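Local coordinates for nitrate transport protein (Parabacteroides distasonis, PDB 3HN0), which probably serves as the substrate-binding component of an ABC transporter, perhaps for nitrate or a related solute, at residues Y127-N130 against E134-Q137. Residues are numbered along the deposited sequence; the frame is centred on the assembly and turned at random.
Sequences YAFN and EITQ
Phe129 presses its CB into the first turn of the helix that follows, reaching Ile135 CG1 at 3.7 Å and Glu134 CB at 3.8 Å. Its ring, with CG anti to the carbonyl carbon (chi1 -62°), lies alongside the helix start, where CD1 also meets Glu134 CB and the backbone O of Glu134 stands 4.0 Å above the plane, over the centre of one face. CG1 is the branch of Ile135 that meets Phe129 CB, while the side chain also packs on Phe102, Ala147 and Leu149. Phe129 lies in the connection from strand 125-126 to helix 132-141, within a two-domain architecture consistent with periplasmic binding proteins. At this helix start Thr131 OG1 receives the amide of Glu134, as an N-cap residue does, and the Thr-x-x-Glu spacing is consistent with a capping box. The Glu134 chain, extended beyond CG, reaches back over the loop, and its OE1, also hydrogen-bonded next to these segments, accepts a weak hydrogen bond from Asn130 N, 3.2 Å long and bent to 126° at the hydrogen. Its carboxylate is inclined 53° to the Phe129 ring. Replacing Phe129 with an alanine would probably leave the Glu134 carbonyl without its aromatic cover and remove the ring's packing on Val144.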
ATOM      1  N   TYR A 127     -17.921   3.247 -22.394  1.00 21.34           N
ATOM      2  CA  TYR A 127     -18.619   2.205 -21.670  1.00 21.51           C
ATOM      3  C   TYR A 127     -19.351   1.264 -22.637  1.00 20.39           C
ATOM      4  O   TYR A 127     -20.254   0.525 -22.242  1.00 23.99           O
ATOM      5  CB  TYR A 127     -19.604   2.842 -20.683  1.00 21.60           C
ATOM      6  CG  TYR A 127     -18.970   3.677 -19.595  1.00 20.66           C
ATOM      7  CD1 TYR A 127     -18.192   3.083 -18.596  1.00 23.54           C
ATOM      8  CD2 TYR A 127     -19.133   5.070 -19.563  1.00 22.22           C
ATOM      9  CE1 TYR A 127     -17.590   3.865 -17.579  1.00 19.53           C
ATOM     10  CE2 TYR A 127     -18.565   5.839 -18.571  1.00 29.66           C
ATOM     11  CZ  TYR A 127     -17.785   5.233 -17.576  1.00 20.18           C
ATOM     12  OH  TYR A 127     -17.275   6.039 -16.592  1.00 22.39           O
ATOM     13  N   ALA A 128     -18.891   1.232 -23.875  1.00 19.39           N
ATOM     14  CA  ALA A 128     -19.446   0.352 -24.907  1.00 19.88           C
ATOM     15  C   ALA A 128     -19.431  -1.120 -24.491  1.00 21.83           C
ATOM     16  O   ALA A 128     -20.318  -1.868 -24.875  1.00 20.44           O
ATOM     17  CB  ALA A 128     -18.708   0.559 -26.244  1.00 19.08           C
ATOM     18  N   PHE A 129     -18.439  -1.536 -23.706  1.00 18.88           N
ATOM     19  CA  PHE A 129     -18.309  -2.924 -23.304  1.00 20.61           C
ATOM     20  C   PHE A 129     -18.488  -3.032 -21.791  1.00 21.99           C
ATOM     21  O   PHE A 129     -17.689  -2.483 -21.041  1.00 22.42           O
ATOM     22  CB  PHE A 129     -16.920  -3.442 -23.713  1.00 23.22           C
ATOM     23  CG  PHE A 129     -16.679  -3.424 -25.225  1.00 22.91           C
ATOM     24  CD1 PHE A 129     -17.511  -4.137 -26.078  1.00 32.32           C
ATOM     25  CD2 PHE A 129     -15.621  -2.712 -25.775  1.00 21.03           C
ATOM     26  CE1 PHE A 129     -17.301  -4.122 -27.461  1.00 32.57           C
ATOM     27  CE2 PHE A 129     -15.406  -2.689 -27.146  1.00 26.73           C
ATOM     28  CZ  PHE A 129     -16.242  -3.399 -27.989  1.00 25.58           C
ATOM     29  N   ASN A 130     -19.498  -3.760 -21.328  1.00 23.15           N
ATOM     30  CA  ASN A 130     -19.781  -3.775 -19.880  0.60 24.52           C
ATOM     31  C   ASN A 130     -18.982  -4.812 -19.114  1.00 22.74           C
ATOM     32  O   ASN A 130     -18.912  -4.742 -17.876  1.00 22.37           O
ATOM     33  CB  ASN A 130     -21.278  -3.940 -19.584  0.60 26.92           C
ATOM     34  CG  ASN A 130     -21.622  -3.609 -18.132  0.60 21.24           C
ATOM     35  OD1 ASN A 130     -22.133  -4.446 -17.404  0.60 31.55           O
ATOM     36  ND2 ASN A 130     -21.294  -2.412 -17.706  0.60 24.44           N
ATOM     37  N   GLU A 134     -15.473  -8.714 -22.827  1.00 14.45           N
ATOM     38  CA  GLU A 134     -15.819  -7.949 -24.008  1.00 12.93           C
ATOM     39  C   GLU A 134     -14.749  -6.929 -24.373  1.00 15.25           C
ATOM     40  O   GLU A 134     -14.444  -6.758 -25.562  1.00 14.46           O
ATOM     41  CB  GLU A 134     -17.136  -7.229 -23.837  1.00 14.95           C
ATOM     42  CG  GLU A 134     -18.339  -8.229 -23.994  1.00 16.12           C
ATOM     43  CD  GLU A 134     -19.655  -7.659 -23.471  1.00 27.77           C
ATOM     44  OE1 GLU A 134     -19.640  -6.716 -22.668  1.00 27.09           O
ATOM     45  OE2 GLU A 134     -20.723  -8.187 -23.851  1.00 43.14           O
ATOM     46  N   ILE A 135     -14.216  -6.269 -23.357  1.00 15.08           N
ATOM     47  CA  ILE A 135     -13.076  -5.355 -23.511  1.00 15.36           C
ATOM     48  C   ILE A 135     -11.874  -6.092 -24.096  1.00 13.09           C
ATOM     49  O   ILE A 135     -11.217  -5.566 -24.991  1.00 11.56           O
ATOM     50  CB  ILE A 135     -12.685  -4.659 -22.204  1.00 19.81           C
ATOM     51  CG1 ILE A 135     -13.755  -3.604 -21.858  1.00 20.20           C
ATOM     52  CG2 ILE A 135     -11.281  -3.954 -22.347  1.00 16.47           C
ATOM     53  CD1 ILE A 135     -13.490  -2.818 -20.640  1.00 29.97           C
ATOM     54  N   THR A 136     -11.598  -7.295 -23.596  1.00 12.72           N
ATOM     55  CA  THR A 136     -10.441  -8.078 -24.082  1.00 12.66           C
ATOM     56  C   THR A 136     -10.613  -8.346 -25.572  1.00 13.56           C
ATOM     57  O   THR A 136      -9.705  -8.157 -26.380  1.00 10.28           O
ATOM     58  CB  THR A 136     -10.301  -9.402 -23.297  1.00 14.67           C
ATOM     59  OG1 THR A 136     -10.110  -9.110 -21.892  1.00 16.11           O
ATOM     60  CG2 THR A 136      -9.116 -10.223 -23.822  1.00 14.62           C
ATOM     61  N   GLN A 137     -11.800  -8.801 -25.944  1.00 13.62           N
ATOM     62  CA  GLN A 137     -12.076  -9.065 -27.334  1.00 11.01           C
ATOM     63  C   GLN A 137     -11.939  -7.782 -28.175  1.00  8.03           C
ATOM     64  O   GLN A 137     -11.434  -7.824 -29.293  1.00 10.79           O
ATOM     65  CB  GLN A 137     -13.487  -9.669 -27.413  1.00 13.25           C
ATOM     66  CG  GLN A 137     -13.929  -9.917 -28.752  1.00 18.36           C
ATOM     67  CD  GLN A 137     -12.963 -10.787 -29.434  1.00 19.16           C
ATOM     68  OE1 GLN A 137     -12.425 -11.722 -28.817  1.00 31.97           O
ATOM     69  NE2 GLN A 137     -12.654 -10.462 -30.687  1.00 19.47           N
TER